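Local atomic coordinates of Endonuclease/exonuclease/phosphatase (Beutenbergia cavernae DSM 12333, PDB entry 4RUW), a protein that is of unknown function but belongs to the endonuclease/exonuclease/phosphatase family, with a DNase I-like part, an Ig-like domain and a bound zinc ion. Residues A[257-262]-A[348-353]; A[267-272]-A[404-409]; A[250-255]-A[366-371]; A[199-204]-A[214-219]. All blocks are in the same frame, centred on the assembly; numbering follows the deposited sequence. Where two conformers were deposited one is given.

Contact 1: residues A[257-262]-A[348-353]; sequences WIAEDH and DGWAQL
A259 CA and W350 CA lie 7.3 Å apart in an inter-domain contact, where the end of helix 251-260 of the DNase I-like part comes down on strand 349-356 of the Ig-like domain. H262 CA and Q352 CA, past the helix end at D261, are 7.4 Å apart. The methyl of A259 sits over one face of the W350 indole. Its CB is 3.8 Å from the centroid of the five-membered ring and 19° off the ring normal, a CH-pi contact. A chi1 of 53° puts W350 CG between the backbone N and the carbonyl carbon and turns the indole face to A259. The extended chain of Q352 brings NE2 to A259 O, donating at 3.2 Å in the carbonyl plane on a lone pair. A259 O also accepts from H262 N and T339 OG1, so three donors grip this carbonyl. Q352 NE2 has a stronger partner in L263 O. Strand 334-342 packs against W350 and Q352 through T339, while helix 207-222 touches W257 and I258 through L221.

Contact 2: residues A[267-272]-A[404-409]; sequences WRQVND and CTVETW
R268 and Q269 reach from the short helix 266-270 to C404 and V406, at the start of an edge strand of the Ig-like beta-sandwich. The R268 side chain runs past C404, its CG anti to the backbone N (chi1 -170°) and its chain extended to NE. In one of two modelled conformers, C404 SG lies along the R268 chain near CG, an approach to be read with caution. C404 pairs with C366 in a disulfide, but in the conformers described C404 SG and C366 SG are 3.6 Å apart and not bonded. Q269 starts out away from the strand but bends at chi2 (-53°). Its side chain crosses that of V406 at about a right angle, with OE1 3.3 Å from V406 CG2. That OE1 is hydrogen-bonded to S364 OG, and NE2 to D265 O, so both ends of the amide are held. The backbones are tied by C404 N, which donates to R268 O at 3.0 Å with an N-H...O angle of 159°.

Contact 3: residues A[250-255]-A[366-371]; sequences QNNLMQ and CKNRGQ
The first turn of helix 251-260 meets the loop that leaves strand 360-367, and N252 and N368 carry the contact. Their side chains slide past each other in opposite directions, with the two amide planes 43° apart. N252 ND2 donates to N368 O at 2.8 Å, but the N-H...O angle is only 126° and the bond is weak. The stronger polar partner of N252 is D242. N368 has its CG anti to the backbone N (chi1 -159°), which sends the amide toward the helix. A water then joins the two residues a second time. It accepts from N368 ND2 at 2.9 Å and lies 2.9 Å from N252 O, to which it can donate. N368 ND2 is also 4.0 Å from Q255 CB, one turn further along the helix. This is a seam between the DNase I-like part, which supplies the helix, and the Ig-like domain, which supplies the strand and loop. The other side of the N368 amide is fixed as well, since OD1 accepts from R268 NH2. The loop is pinned to its own domain by a backbone bond between N368 and D348 and by salt bridges from R369 to D348 and D375.

Contact 4: residues A[199-204]-A[214-219]; sequences THLSTP and KEQLRI
L201 CA and Q216 CA are 6.9 Å apart where the chain running on from strand 192-200 passes beside helix 207-222. The Q216 side chain, extended beyond CG, reaches across to S202 with both ends of its amide. Its OE1 accepts from S202 N at 3.0 Å, on a lone pair in the carbonyl plane, and the bond is almost straight at 174°. Its NE2 donates to S202 OG at 2.9 Å, with the hydroxyl oxygen tilted 17° from the amide plane. The two bonds together fix the rotation of the amide. NE2 has a further bond to P167 O, and S202 OG one to N168 ND2, satisfying this buried group. L201 packs alongside, its side chain running opposite to that of Q216. Its CB is 3.5 Å from Q216 OE1, and its CD1 is 4.3 Å from L217 CB. The contact lies within a beta-alpha-beta crossover, strand 192-200, helix 207-222 and strand 230-233. Strands 157-166 and 179-188 touch Q216 through L166 and R179, and helix 251-260 meets L217 through M254.

Overall arrangement
Contacts 1, 2 and 3 join the DNase I-like part to the Ig-like domain, and all three reach the sheet holding strands 349-356, 360-367 and 405-410. Contacts 1 and 3 use the same helix, 251-260, and their centres are about 11 Å apart. R268 links contacts 2 and 3, whose centres are about 16 Å apart, and its NH1 also packs on W350 of contact 1. Contact 4 lies wholly in the DNase I-like part. Its helix packs on 251-260, with K214 NZ 2.6 Å from Q250 OE1, and in one conformer R218 makes a cation-pi pair with W257. The zinc ligands, H98, D100, H107 and H137, belong to none of the four contacts.

Contact 1: residues A[257-262]-A[348-353]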
loop_
_atom_site.group_PDB
_atom_site.type_symbol
_atom_site.label_atom_id
_atom_site.label_comp_id
_atom_site.label_asym_id
_atom_site.label_seq_id
_atom_site.Cartn_x
_atom_site.Cartn_y
_atom_site.Cartn_z
ATOM N N TRP A 257 5.090 -2.645 -11.415
ATOM C CA TRP A 257 4.750 -4.044 -11.151
ATOM C C TRP A 257 3.457 -4.153 -10.356
ATOM O O TRP A 257 2.620 -5.017 -10.610
ATOM C CB TRP A 257 5.844 -4.734 -10.348
ATOM C CG TRP A 257 7.167 -4.862 -11.009
ATOM C CD1 TRP A 257 7.468 -4.655 -12.323
ATOM C CD2 TRP A 257 8.390 -5.224 -10.366
ATOM N NE1 TRP A 257 8.813 -4.879 -12.536
ATOM C CE2 TRP A 257 9.397 -5.230 -11.350
ATOM C CE3 TRP A 257 8.728 -5.563 -9.053
ATOM C CZ2 TRP A 257 10.720 -5.554 -11.056
ATOM C CZ3 TRP A 257 10.043 -5.888 -8.766
ATOM C CH2 TRP A 257 11.022 -5.874 -9.760
ATOM N N ILE A 258 3.299 -3.288 -9.365
ATOM C CA ILE A 258 2.102 -3.322 -8.533
ATOM C C ILE A 258 0.867 -2.998 -9.382
ATOM O O ILE A 258 -0.161 -3.681 -9.307
ATOM C CB ILE A 258 2.213 -2.347 -7.338
ATOM C CG1 ILE A 258 3.406 -2.714 -6.446
ATOM C CG2 ILE A 258 0.938 -2.356 -6.534
ATOM C CD1 ILE A 258 3.754 -1.650 -5.404
ATOM N N ALA A 259 0.978 -1.961 -10.208
ATOM C CA ALA A 259 -0.132 -1.568 -11.061
ATOM C C ALA A 259 -0.476 -2.672 -12.065
ATOM O O ALA A 259 -1.651 -2.939 -12.312
ATOM C CB ALA A 259 0.190 -0.265 -11.774
ATOM N N GLU A 260 0.599 -3.374 -12.703
ATOM C CA GLU A 260 0.406 -4.478 -13.656
ATOM C C GLU A 260 -0.382 -5.609 -13.042
ATOM O O GLU A 260 -1.087 -6.341 -13.732
ATOM C CB GLU A 260 1.749 -5.084 -14.092
ATOM C CG GLU A 260 2.677 -4.229 -14.921
ATOM C CD GLU A 260 3.992 -4.947 -15.207
ATOM O OE1 GLU A 260 4.244 -6.011 -14.609
ATOM O OE2 GLU A 260 4.770 -4.462 -16.052
ATOM N N ASP A 261 -0.260 -5.729 -11.679
ATOM C CA ASP A 261 -0.945 -6.797 -10.967
ATOM C C ASP A 261 -2.345 -6.429 -10.486
ATOM O O ASP A 261 -2.927 -7.125 -9.648
ATOM C CB ASP A 261 -0.082 -7.301 -9.823
ATOM C CG ASP A 261 0.901 -8.355 -10.279
ATOM O OD1 ASP A 261 0.993 -8.594 -11.504
ATOM O OD2 ASP A 261 1.577 -8.949 -9.419
ATOM N N HIS A 262 -2.874 -5.333 -11.030
ATOM C CA HIS A 262 -4.269 -4.926 -10.838
ATOM C C HIS A 262 -4.525 -4.373 -9.452
ATOM O O HIS A 262 -5.654 -4.397 -8.980
ATOM C CB HIS A 262 -5.255 -6.069 -11.120
ATOM C CG HIS A 262 -4.946 -6.829 -12.366
ATOM N ND1 HIS A 262 -5.144 -6.302 -13.627
ATOM C CD2 HIS A 262 -4.436 -8.066 -12.556
ATOM C CE1 HIS A 262 -4.783 -7.188 -14.533
ATOM N NE2 HIS A 262 -4.346 -8.271 -13.912
ATOM N N ASP A 348 6.292 5.614 -16.566
ATOM C CA ASP A 348 5.826 6.981 -16.367
ATOM C C ASP A 348 4.421 7.076 -15.789
ATOM O O ASP A 348 3.897 8.180 -15.595
ATOM C CB ASP A 348 5.920 7.753 -17.675
ATOM C CG ASP A 348 7.345 7.916 -18.122
ATOM O OD1 ASP A 348 8.083 8.634 -17.425
ATOM O OD2 ASP A 348 7.735 7.304 -19.138
ATOM N N GLY A 349 3.818 5.928 -15.506
ATOM C CA GLY A 349 2.467 5.884 -14.993
ATOM C C GLY A 349 1.681 4.760 -15.625
ATOM O O GLY A 349 2.256 3.804 -16.152
ATOM N N TRP A 350 0.360 4.870 -15.594
ATOM C CA TRP A 350 -0.479 3.778 -16.055
ATOM C C TRP A 350 -1.933 4.201 -16.157
ATOM O O TRP A 350 -2.345 5.253 -15.640
ATOM C CB TRP A 350 -0.395 2.586 -15.087
ATOM C CG TRP A 350 -0.684 2.958 -13.658
ATOM C CD1 TRP A 350 -1.907 3.158 -13.089
ATOM C CD2 TRP A 350 0.282 3.206 -12.627
ATOM N NE1 TRP A 350 -1.766 3.504 -11.765
ATOM C CE2 TRP A 350 -0.432 3.544 -11.455
ATOM C CE3 TRP A 350 1.679 3.160 -12.581
ATOM C CZ2 TRP A 350 0.206 3.833 -10.249
ATOM C CZ3 TRP A 350 2.314 3.461 -11.384
ATOM C CH2 TRP A 350 1.575 3.796 -10.235
ATOM N N ALA A 351 -2.700 3.343 -16.823
ATOM C CA ALA A 351 -4.147 3.413 -16.843
ATOM C C ALA A 351 -4.685 2.058 -16.410
ATOM O O ALA A 351 -4.237 1.024 -16.906
ATOM C CB ALA A 351 -4.636 3.750 -18.233
ATOM N N GLN A 352 -5.629 2.067 -15.475
ATOM C CA GLN A 352 -6.297 0.849 -15.031
ATOM C C GLN A 352 -7.779 0.947 -15.353
ATOM O O GLN A 352 -8.460 1.874 -14.902
ATOM C CB GLN A 352 -6.113 0.637 -13.526
ATOM C CG GLN A 352 -4.679 0.355 -13.105
ATOM C CD GLN A 352 -4.550 0.155 -11.603
ATOM O OE1 GLN A 352 -5.224 0.826 -10.819
ATOM N NE2 GLN A 352 -3.676 -0.757 -11.196
ATOM N N LEU A 353 -8.264 -0.003 -16.147
ATOM C CA LEU A 353 -9.664 -0.060 -16.535
ATOM C C LEU A 353 -10.333 -1.198 -15.777
ATOM O O LEU A 353 -9.793 -2.305 -15.706
ATOM C CB LEU A 353 -9.768 -0.302 -18.043
ATOM C CG LEU A 353 -11.173 -0.499 -18.611
ATOM C CD1 LEU A 353 -11.958 0.799 -18.570
ATOM C CD2 LEU A 353 -11.089 -1.048 -20.033
#

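Contact 2: residues A[267-272]-A[404-409]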
loop_
_atom_site.group_PDB
_atom_site.type_symbol
_atom_site.label_atom_id
_atom_site.label_comp_id
_atom_site.label_asym_id
_atom_site.label_seq_id
_atom_site.Cartn_x
_atom_site.Cartn_y
_atom_site.Cartn_z
ATOM N N TRP A 267 -4.882 5.464 -1.407
ATOM C CA TRP A 267 -4.711 6.860 -1.034
ATOM C C TRP A 267 -4.741 7.763 -2.262
ATOM O O TRP A 267 -5.424 8.789 -2.293
ATOM C CB TRP A 267 -3.382 7.057 -0.303
ATOM C CG TRP A 267 -3.184 8.494 0.110
ATOM C CD1 TRP A 267 -2.615 9.502 -0.631
ATOM C CD2 TRP A 267 -3.592 9.088 1.352
ATOM N NE1 TRP A 267 -2.638 10.680 0.087
ATOM C CE2 TRP A 267 -3.232 10.452 1.299
ATOM C CE3 TRP A 267 -4.211 8.591 2.503
ATOM C CZ2 TRP A 267 -3.491 11.325 2.353
ATOM C CZ3 TRP A 267 -4.449 9.459 3.550
ATOM C CH2 TRP A 267 -4.090 10.807 3.472
ATOM N N ARG A 268 -3.990 7.367 -3.283
ATOM C CA ARG A 268 -3.794 8.180 -4.464
ATOM C C ARG A 268 -5.056 8.294 -5.327
ATOM O O ARG A 268 -5.148 9.182 -6.168
ATOM C CB ARG A 268 -2.642 7.554 -5.237
ATOM C CG ARG A 268 -2.081 8.330 -6.370
ATOM C CD ARG A 268 -0.900 7.552 -6.928
ATOM N NE ARG A 268 -0.159 8.377 -7.851
ATOM C CZ ARG A 268 1.077 8.119 -8.250
ATOM N NH1 ARG A 268 1.714 7.025 -7.823
ATOM N NH2 ARG A 268 1.659 8.950 -9.100
ATOM N N GLN A 269 -6.032 7.412 -5.121
ATOM C CA GLN A 269 -7.298 7.513 -5.844
ATOM C C GLN A 269 -8.136 8.677 -5.327
ATOM O O GLN A 269 -8.864 9.302 -6.099
ATOM C CB GLN A 269 -8.126 6.229 -5.717
ATOM C CG GLN A 269 -7.415 4.939 -6.069
ATOM C CD GLN A 269 -6.765 4.973 -7.433
ATOM O OE1 GLN A 269 -7.436 5.106 -8.453
ATOM N NE2 GLN A 269 -5.443 4.838 -7.458
ATOM N N VAL A 270 -8.051 8.954 -4.024
ATOM C CA VAL A 270 -8.969 9.897 -3.391
ATOM C C VAL A 270 -8.307 11.143 -2.819
ATOM O O VAL A 270 -8.997 12.118 -2.533
ATOM C CB VAL A 270 -9.821 9.237 -2.272
ATOM C CG1 VAL A 270 -10.866 8.302 -2.861
ATOM C CG2 VAL A 270 -8.942 8.542 -1.238
ATOM N N ASN A 271 -6.987 11.121 -2.637
ATOM C CA ASN A 271 -6.262 12.217 -1.988
ATOM C C ASN A 271 -5.010 12.549 -2.780
ATOM O O ASN A 271 -4.516 11.726 -3.549
ATOM C CB ASN A 271 -5.804 11.811 -0.584
ATOM C CG ASN A 271 -6.955 11.568 0.383
ATOM O OD1 ASN A 271 -7.977 12.246 0.347
ATOM N ND2 ASN A 271 -6.774 10.605 1.281
ATOM N N ASP A 272 -4.468 13.743 -2.579
ATOM C CA ASP A 272 -3.123 14.038 -3.059
ATOM C C ASP A 272 -2.112 13.243 -2.234
ATOM O O ASP A 272 -2.085 13.364 -1.009
ATOM C CB ASP A 272 -2.795 15.531 -2.911
ATOM C CG ASP A 272 -3.572 16.409 -3.856
ATOM O OD1 ASP A 272 -3.836 15.989 -5.002
ATOM O OD2 ASP A 272 -3.901 17.543 -3.449
ATOM N N CYS A 404 -4.559 10.936 -8.469
ATOM C CA CYS A 404 -4.857 10.321 -9.773
ATOM C C CYS A 404 -6.191 10.819 -10.331
ATOM O O CYS A 404 -7.005 11.395 -9.606
ATOM C CB CYS A 404 -4.945 8.788 -9.660
ATOM S SG CYS A 404 -3.402 7.846 -9.455
ATOM N N THR A 405 -6.426 10.574 -11.616
ATOM C CA THR A 405 -7.702 10.921 -12.216
ATOM C C THR A 405 -8.540 9.675 -12.439
ATOM O O THR A 405 -8.174 8.809 -13.248
ATOM C CB THR A 405 -7.494 11.642 -13.552
ATOM O OG1 THR A 405 -6.614 12.757 -13.351
ATOM C CG2 THR A 405 -8.810 12.138 -14.111
ATOM N N VAL A 406 -9.659 9.588 -11.720
ATOM C CA VAL A 406 -10.523 8.416 -11.765
ATOM C C VAL A 406 -11.916 8.824 -12.231
ATOM O O VAL A 406 -12.550 9.696 -11.632
ATOM C CB VAL A 406 -10.632 7.739 -10.389
ATOM C CG1 VAL A 406 -11.385 6.423 -10.503
ATOM C CG2 VAL A 406 -9.252 7.504 -9.798
ATOM N N GLU A 407 -12.378 8.218 -13.321
ATOM C CA GLU A 407 -13.720 8.466 -13.844
ATOM C C GLU A 407 -14.498 7.173 -13.871
ATOM O O GLU A 407 -13.946 6.122 -14.185
ATOM C CB GLU A 407 -13.678 9.031 -15.265
ATOM C CG GLU A 407 -13.217 10.468 -15.354
ATOM C CD GLU A 407 -13.491 11.081 -16.715
ATOM O OE1 GLU A 407 -12.873 12.118 -17.024
ATOM O OE2 GLU A 407 -14.321 10.527 -17.474
ATOM N N THR A 408 -15.784 7.268 -13.561
ATOM C CA THR A 408 -16.680 6.132 -13.558
ATOM C C THR A 408 -17.917 6.523 -14.349
ATOM O O THR A 408 -18.445 7.618 -14.172
ATOM C CB THR A 408 -17.086 5.783 -12.116
ATOM O OG1 THR A 408 -15.915 5.456 -11.361
ATOM C CG2 THR A 408 -18.040 4.616 -12.089
ATOM N N TRP A 409 -18.373 5.645 -15.231
ATOM C CA TRP A 409 -19.532 5.961 -16.048
ATOM C C TRP A 409 -20.259 4.684 -16.441
ATOM O O TRP A 409 -19.757 3.582 -16.222
ATOM C CB TRP A 409 -19.120 6.784 -17.278
ATOM C CG TRP A 409 -18.359 6.018 -18.333
ATOM C CD1 TRP A 409 -18.857 5.558 -19.519
ATOM C CD2 TRP A 409 -16.975 5.630 -18.302
ATOM N NE1 TRP A 409 -17.874 4.912 -20.226
ATOM C CE2 TRP A 409 -16.711 4.942 -19.505
ATOM C CE3 TRP A 409 -15.935 5.803 -17.383
ATOM C CZ2 TRP A 409 -15.456 4.418 -19.810
ATOM C CZ3 TRP A 409 -14.686 5.278 -17.689
ATOM C CH2 TRP A 409 -14.460 4.593 -18.896
#

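Contact 3: residues A[250-255]-A[366-371]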
loop_
_atom_site.group_PDB
_atom_site.type_symbol
_atom_site.label_atom_id
_atom_site.label_comp_id
_atom_site.label_asym_id
_atom_site.label_seq_id
_atom_site.Cartn_x
_atom_site.Cartn_y
_atom_site.Cartn_z
ATOM N N GLN A 250 14.730 2.373 -7.454
ATOM C CA GLN A 250 13.937 1.731 -8.502
ATOM C C GLN A 250 12.452 1.697 -8.147
ATOM O O GLN A 250 11.749 0.713 -8.380
ATOM C CB GLN A 250 14.495 0.347 -8.823
ATOM C CG GLN A 250 15.887 0.446 -9.438
ATOM C CD GLN A 250 16.519 -0.885 -9.691
ATOM O OE1 GLN A 250 16.133 -1.590 -10.615
ATOM N NE2 GLN A 250 17.508 -1.241 -8.875
ATOM N N ASN A 251 11.982 2.813 -7.604
ATOM C CA ASN A 251 10.590 2.946 -7.216
ATOM C C ASN A 251 9.616 2.962 -8.382
ATOM O O ASN A 251 8.569 2.327 -8.314
ATOM C CB ASN A 251 10.414 4.182 -6.346
ATOM C CG ASN A 251 11.185 4.079 -5.050
ATOM O OD1 ASN A 251 11.452 2.984 -4.559
ATOM N ND2 ASN A 251 11.534 5.224 -4.480
ATOM N N ASN A 252 9.929 3.691 -9.451
ATOM C CA ASN A 252 9.023 3.677 -10.606
ATOM C C ASN A 252 8.818 2.260 -11.134
ATOM O O ASN A 252 7.697 1.860 -11.453
ATOM C CB ASN A 252 9.514 4.589 -11.731
ATOM C CG ASN A 252 9.242 6.049 -11.449
ATOM O OD1 ASN A 252 9.949 6.676 -10.665
ATOM N ND2 ASN A 252 8.199 6.595 -12.070
ATOM N N LEU A 253 9.899 1.497 -11.218
ATOM C CA LEU A 253 9.821 0.119 -11.663
ATOM C C LEU A 253 8.908 -0.706 -10.742
ATOM O O LEU A 253 7.982 -1.375 -11.198
ATOM C CB LEU A 253 11.225 -0.482 -11.721
ATOM C CG LEU A 253 11.321 -1.937 -12.168
ATOM C CD1 LEU A 253 10.822 -2.112 -13.598
ATOM C CD2 LEU A 253 12.754 -2.430 -12.021
HETATM N N MSE A 254 9.142 -0.635 -9.438
HETATM C CA MSE A 254 8.337 -1.408 -8.507
HETATM C C MSE A 254 6.862 -1.016 -8.563
HETATM O O MSE A 254 5.982 -1.879 -8.512
HETATM C CB MSE A 254 8.902 -1.284 -7.089
HETATM C CG MSE A 254 10.146 -2.152 -6.873
HETATM SE SE MSE A 254 10.793 -2.232 -5.038
HETATM C CE MSE A 254 12.025 -0.714 -5.093
ATOM N N GLN A 255 6.584 0.280 -8.664
ATOM C CA GLN A 255 5.191 0.708 -8.753
ATOM C C GLN A 255 4.521 0.207 -10.034
ATOM O O GLN A 255 3.332 -0.113 -10.027
ATOM C CB GLN A 255 5.070 2.227 -8.606
ATOM C CG GLN A 255 5.553 2.740 -7.253
ATOM C CD GLN A 255 4.540 2.558 -6.132
ATOM O OE1 GLN A 255 3.344 2.376 -6.374
ATOM N NE2 GLN A 255 5.014 2.646 -4.888
ATOM N N CYS A 366 -2.931 7.544 -13.998
ATOM C CA CYS A 366 -1.930 8.066 -13.096
ATOM C C CYS A 366 -0.653 8.459 -13.817
ATOM O O CYS A 366 -0.041 7.636 -14.500
ATOM C CB CYS A 366 -1.613 7.014 -12.041
ATOM S SG CYS A 366 -0.173 7.406 -11.076
ATOM N N LYS A 367 -0.269 9.724 -13.671
ATOM C CA LYS A 367 1.045 10.185 -14.096
ATOM C C LYS A 367 1.992 9.963 -12.920
ATOM O O LYS A 367 1.852 10.596 -11.869
ATOM C CB LYS A 367 1.022 11.665 -14.475
ATOM C CG LYS A 367 2.415 12.219 -14.760
ATOM C CD LYS A 367 2.391 13.704 -15.085
ATOM C CE LYS A 367 3.798 14.265 -15.179
ATOM N NZ LYS A 367 3.800 15.735 -15.439
ATOM N N ASN A 368 2.943 9.051 -13.085
ATOM C CA ASN A 368 3.850 8.721 -11.997
ATOM C C ASN A 368 5.231 9.275 -12.283
ATOM O O ASN A 368 6.189 8.538 -12.505
ATOM C CB ASN A 368 3.894 7.215 -11.757
ATOM C CG ASN A 368 4.381 6.874 -10.370
ATOM O OD1 ASN A 368 4.046 7.563 -9.403
ATOM N ND2 ASN A 368 5.195 5.834 -10.263
ATOM N N ARG A 369 5.305 10.598 -12.283
ATOM C CA ARG A 369 6.464 11.312 -12.776
ATOM C C ARG A 369 6.493 12.658 -12.070
ATOM O O ARG A 369 5.459 13.311 -11.936
ATOM C CB ARG A 369 6.282 11.484 -14.284
ATOM C CG ARG A 369 7.392 12.122 -15.062
ATOM C CD ARG A 369 7.036 12.030 -16.543
ATOM N NE ARG A 369 7.887 12.863 -17.379
ATOM C CZ ARG A 369 8.803 12.396 -18.221
ATOM N NH1 ARG A 369 8.992 11.088 -18.340
ATOM N NH2 ARG A 369 9.530 13.239 -18.945
ATOM N N GLY A 370 7.672 13.046 -11.590
ATOM C CA GLY A 370 7.850 14.330 -10.947
ATOM C C GLY A 370 7.520 14.305 -9.469
ATOM O O GLY A 370 6.738 13.472 -9.005
ATOM N N GLN A 371 8.118 15.235 -8.736
ATOM C CA GLN A 371 7.848 15.396 -7.320
ATOM C C GLN A 371 7.362 16.821 -7.059
ATOM O O GLN A 371 6.165 17.080 -7.091
ATOM C CB GLN A 371 9.080 14.998 -6.496
ATOM C CG GLN A 371 9.217 13.476 -6.386
ATOM C CD GLN A 371 10.648 12.962 -6.433
ATOM O OE1 GLN A 371 11.608 13.721 -6.319
ATOM N NE2 GLN A 371 10.790 11.649 -6.596
HETATM O O HOH W 1 5.909 3.915 -12.346
#

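Contact 4: residues A[199-204]-A[214-219]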
loop_
_atom_site.group_PDB
_atom_site.type_symbol
_atom_site.label_atom_id
_atom_site.label_comp_id
_atom_site.label_asym_id
_atom_site.label_seq_id
_atom_site.Cartn_x
_atom_site.Cartn_y
_atom_site.Cartn_z
ATOM N N THR A 199 2.519 -6.671 5.190
ATOM C CA THR A 199 3.957 -6.829 5.103
ATOM C C THR A 199 4.698 -5.543 5.445
ATOM O O THR A 199 4.090 -4.513 5.784
ATOM C CB THR A 199 4.385 -7.400 3.719
ATOM O OG1 THR A 199 5.733 -7.888 3.786
ATOM C CG2 THR A 199 4.291 -6.347 2.637
ATOM N N HIS A 200 6.021 -5.632 5.359
ATOM C CA HIS A 200 6.946 -4.569 5.723
ATOM C C HIS A 200 8.238 -4.957 4.994
ATOM O O HIS A 200 8.799 -6.031 5.237
ATOM C CB HIS A 200 7.113 -4.548 7.252
ATOM C CG HIS A 200 8.009 -3.472 7.780
ATOM N ND1 HIS A 200 8.229 -3.316 9.129
ATOM C CD2 HIS A 200 8.737 -2.511 7.162
ATOM C CE1 HIS A 200 9.058 -2.307 9.323
ATOM N NE2 HIS A 200 9.389 -1.807 8.149
ATOM N N LEU A 201 8.670 -4.133 4.043
ATOM C CA LEU A 201 9.840 -4.469 3.233
ATOM C C LEU A 201 11.115 -3.843 3.791
ATOM O O LEU A 201 11.044 -2.963 4.656
ATOM C CB LEU A 201 9.639 -4.014 1.783
ATOM C CG LEU A 201 8.371 -4.513 1.092
ATOM C CD1 LEU A 201 8.377 -4.069 -0.348
ATOM C CD2 LEU A 201 8.200 -6.025 1.212
ATOM N N SER A 202 12.269 -4.258 3.278
ATOM C CA SER A 202 13.522 -3.642 3.687
ATOM C C SER A 202 13.532 -2.147 3.404
ATOM O O SER A 202 12.830 -1.663 2.521
ATOM C CB SER A 202 14.693 -4.267 2.940
ATOM O OG SER A 202 14.906 -5.609 3.315
ATOM N N THR A 203 14.353 -1.427 4.152
ATOM C CA THR A 203 14.607 -0.018 3.883
ATOM C C THR A 203 15.520 0.112 2.671
ATOM O O THR A 203 16.319 -0.779 2.397
ATOM C CB THR A 203 15.301 0.651 5.073
ATOM O OG1 THR A 203 16.586 0.047 5.269
ATOM C CG2 THR A 203 14.456 0.505 6.327
ATOM N N PRO A 204 15.411 1.220 1.926
ATOM C CA PRO A 204 16.257 1.383 0.739
ATOM C C PRO A 204 17.597 2.011 1.113
ATOM O O PRO A 204 17.970 3.055 0.580
ATOM C CB PRO A 204 15.437 2.336 -0.131
ATOM C CG PRO A 204 14.729 3.196 0.864
ATOM C CD PRO A 204 14.421 2.306 2.051
ATOM N N LYS A 214 13.132 -5.193 -4.342
ATOM C CA LYS A 214 12.554 -5.706 -5.582
ATOM C C LYS A 214 12.229 -7.192 -5.497
ATOM O O LYS A 214 11.149 -7.630 -5.909
ATOM C CB LYS A 214 13.498 -5.441 -6.755
ATOM C CG LYS A 214 13.545 -3.979 -7.162
ATOM C CD LYS A 214 14.772 -3.655 -7.993
ATOM C CE LYS A 214 14.831 -4.462 -9.261
ATOM N NZ LYS A 214 16.050 -4.123 -10.056
ATOM N N GLU A 215 13.155 -7.984 -4.972
ATOM C CA GLU A 215 12.895 -9.416 -4.866
ATOM C C GLU A 215 11.788 -9.729 -3.863
ATOM O O GLU A 215 10.958 -10.616 -4.091
ATOM C CB GLU A 215 14.169 -10.169 -4.509
ATOM C CG GLU A 215 15.223 -10.083 -5.608
ATOM C CD GLU A 215 16.198 -11.230 -5.570
ATOM O OE1 GLU A 215 16.729 -11.523 -4.482
ATOM O OE2 GLU A 215 16.420 -11.848 -6.629
ATOM N N GLN A 216 11.754 -8.990 -2.760
ATOM C CA GLN A 216 10.693 -9.144 -1.774
ATOM C C GLN A 216 9.349 -8.806 -2.392
ATOM O O GLN A 216 8.372 -9.540 -2.228
ATOM C CB GLN A 216 10.964 -8.235 -0.575
ATOM C CG GLN A 216 12.216 -8.605 0.184
ATOM C CD GLN A 216 12.638 -7.565 1.206
ATOM O OE1 GLN A 216 12.075 -6.467 1.300
ATOM N NE2 GLN A 216 13.643 -7.919 1.996
ATOM N N LEU A 217 9.291 -7.681 -3.091
ATOM C CA LEU A 217 8.039 -7.255 -3.692
ATOM C C LEU A 217 7.519 -8.252 -4.732
ATOM O O LEU A 217 6.314 -8.482 -4.822
ATOM C CB LEU A 217 8.164 -5.854 -4.278
ATOM C CG LEU A 217 6.883 -5.261 -4.870
ATOM C CD1 LEU A 217 5.778 -5.102 -3.822
ATOM C CD2 LEU A 217 7.192 -3.944 -5.534
ATOM N N ARG A 218 8.418 -8.819 -5.537
ATOM C CA ARG A 218 8.030 -9.856 -6.497
ATOM C C ARG A 218 7.272 -10.963 -5.798
ATOM O O ARG A 218 6.222 -11.406 -6.258
ATOM C CB ARG A 218 9.256 -10.468 -7.159
ATOM C CG ARG A 218 9.908 -9.580 -8.173
ATOM C CD ARG A 218 9.123 -9.486 -9.475
ATOM N NE ARG A 218 10.040 -9.269 -10.596
ATOM C CZ ARG A 218 9.683 -8.737 -11.763
ATOM N NH1 ARG A 218 10.585 -8.546 -12.723
ATOM N NH2 ARG A 218 8.424 -8.371 -11.972
ATOM N N ILE A 219 7.829 -11.434 -4.691
ATOM C CA ILE A 219 7.226 -12.546 -3.962
ATOM C C ILE A 219 5.870 -12.124 -3.388
ATOM O O ILE A 219 4.881 -12.849 -3.504
ATOM C CB ILE A 219 8.156 -13.050 -2.859
ATOM C CG1 ILE A 219 9.378 -13.711 -3.493
ATOM C CG2 ILE A 219 7.440 -14.039 -1.950
ATOM C CD1 ILE A 219 10.540 -13.859 -2.565
#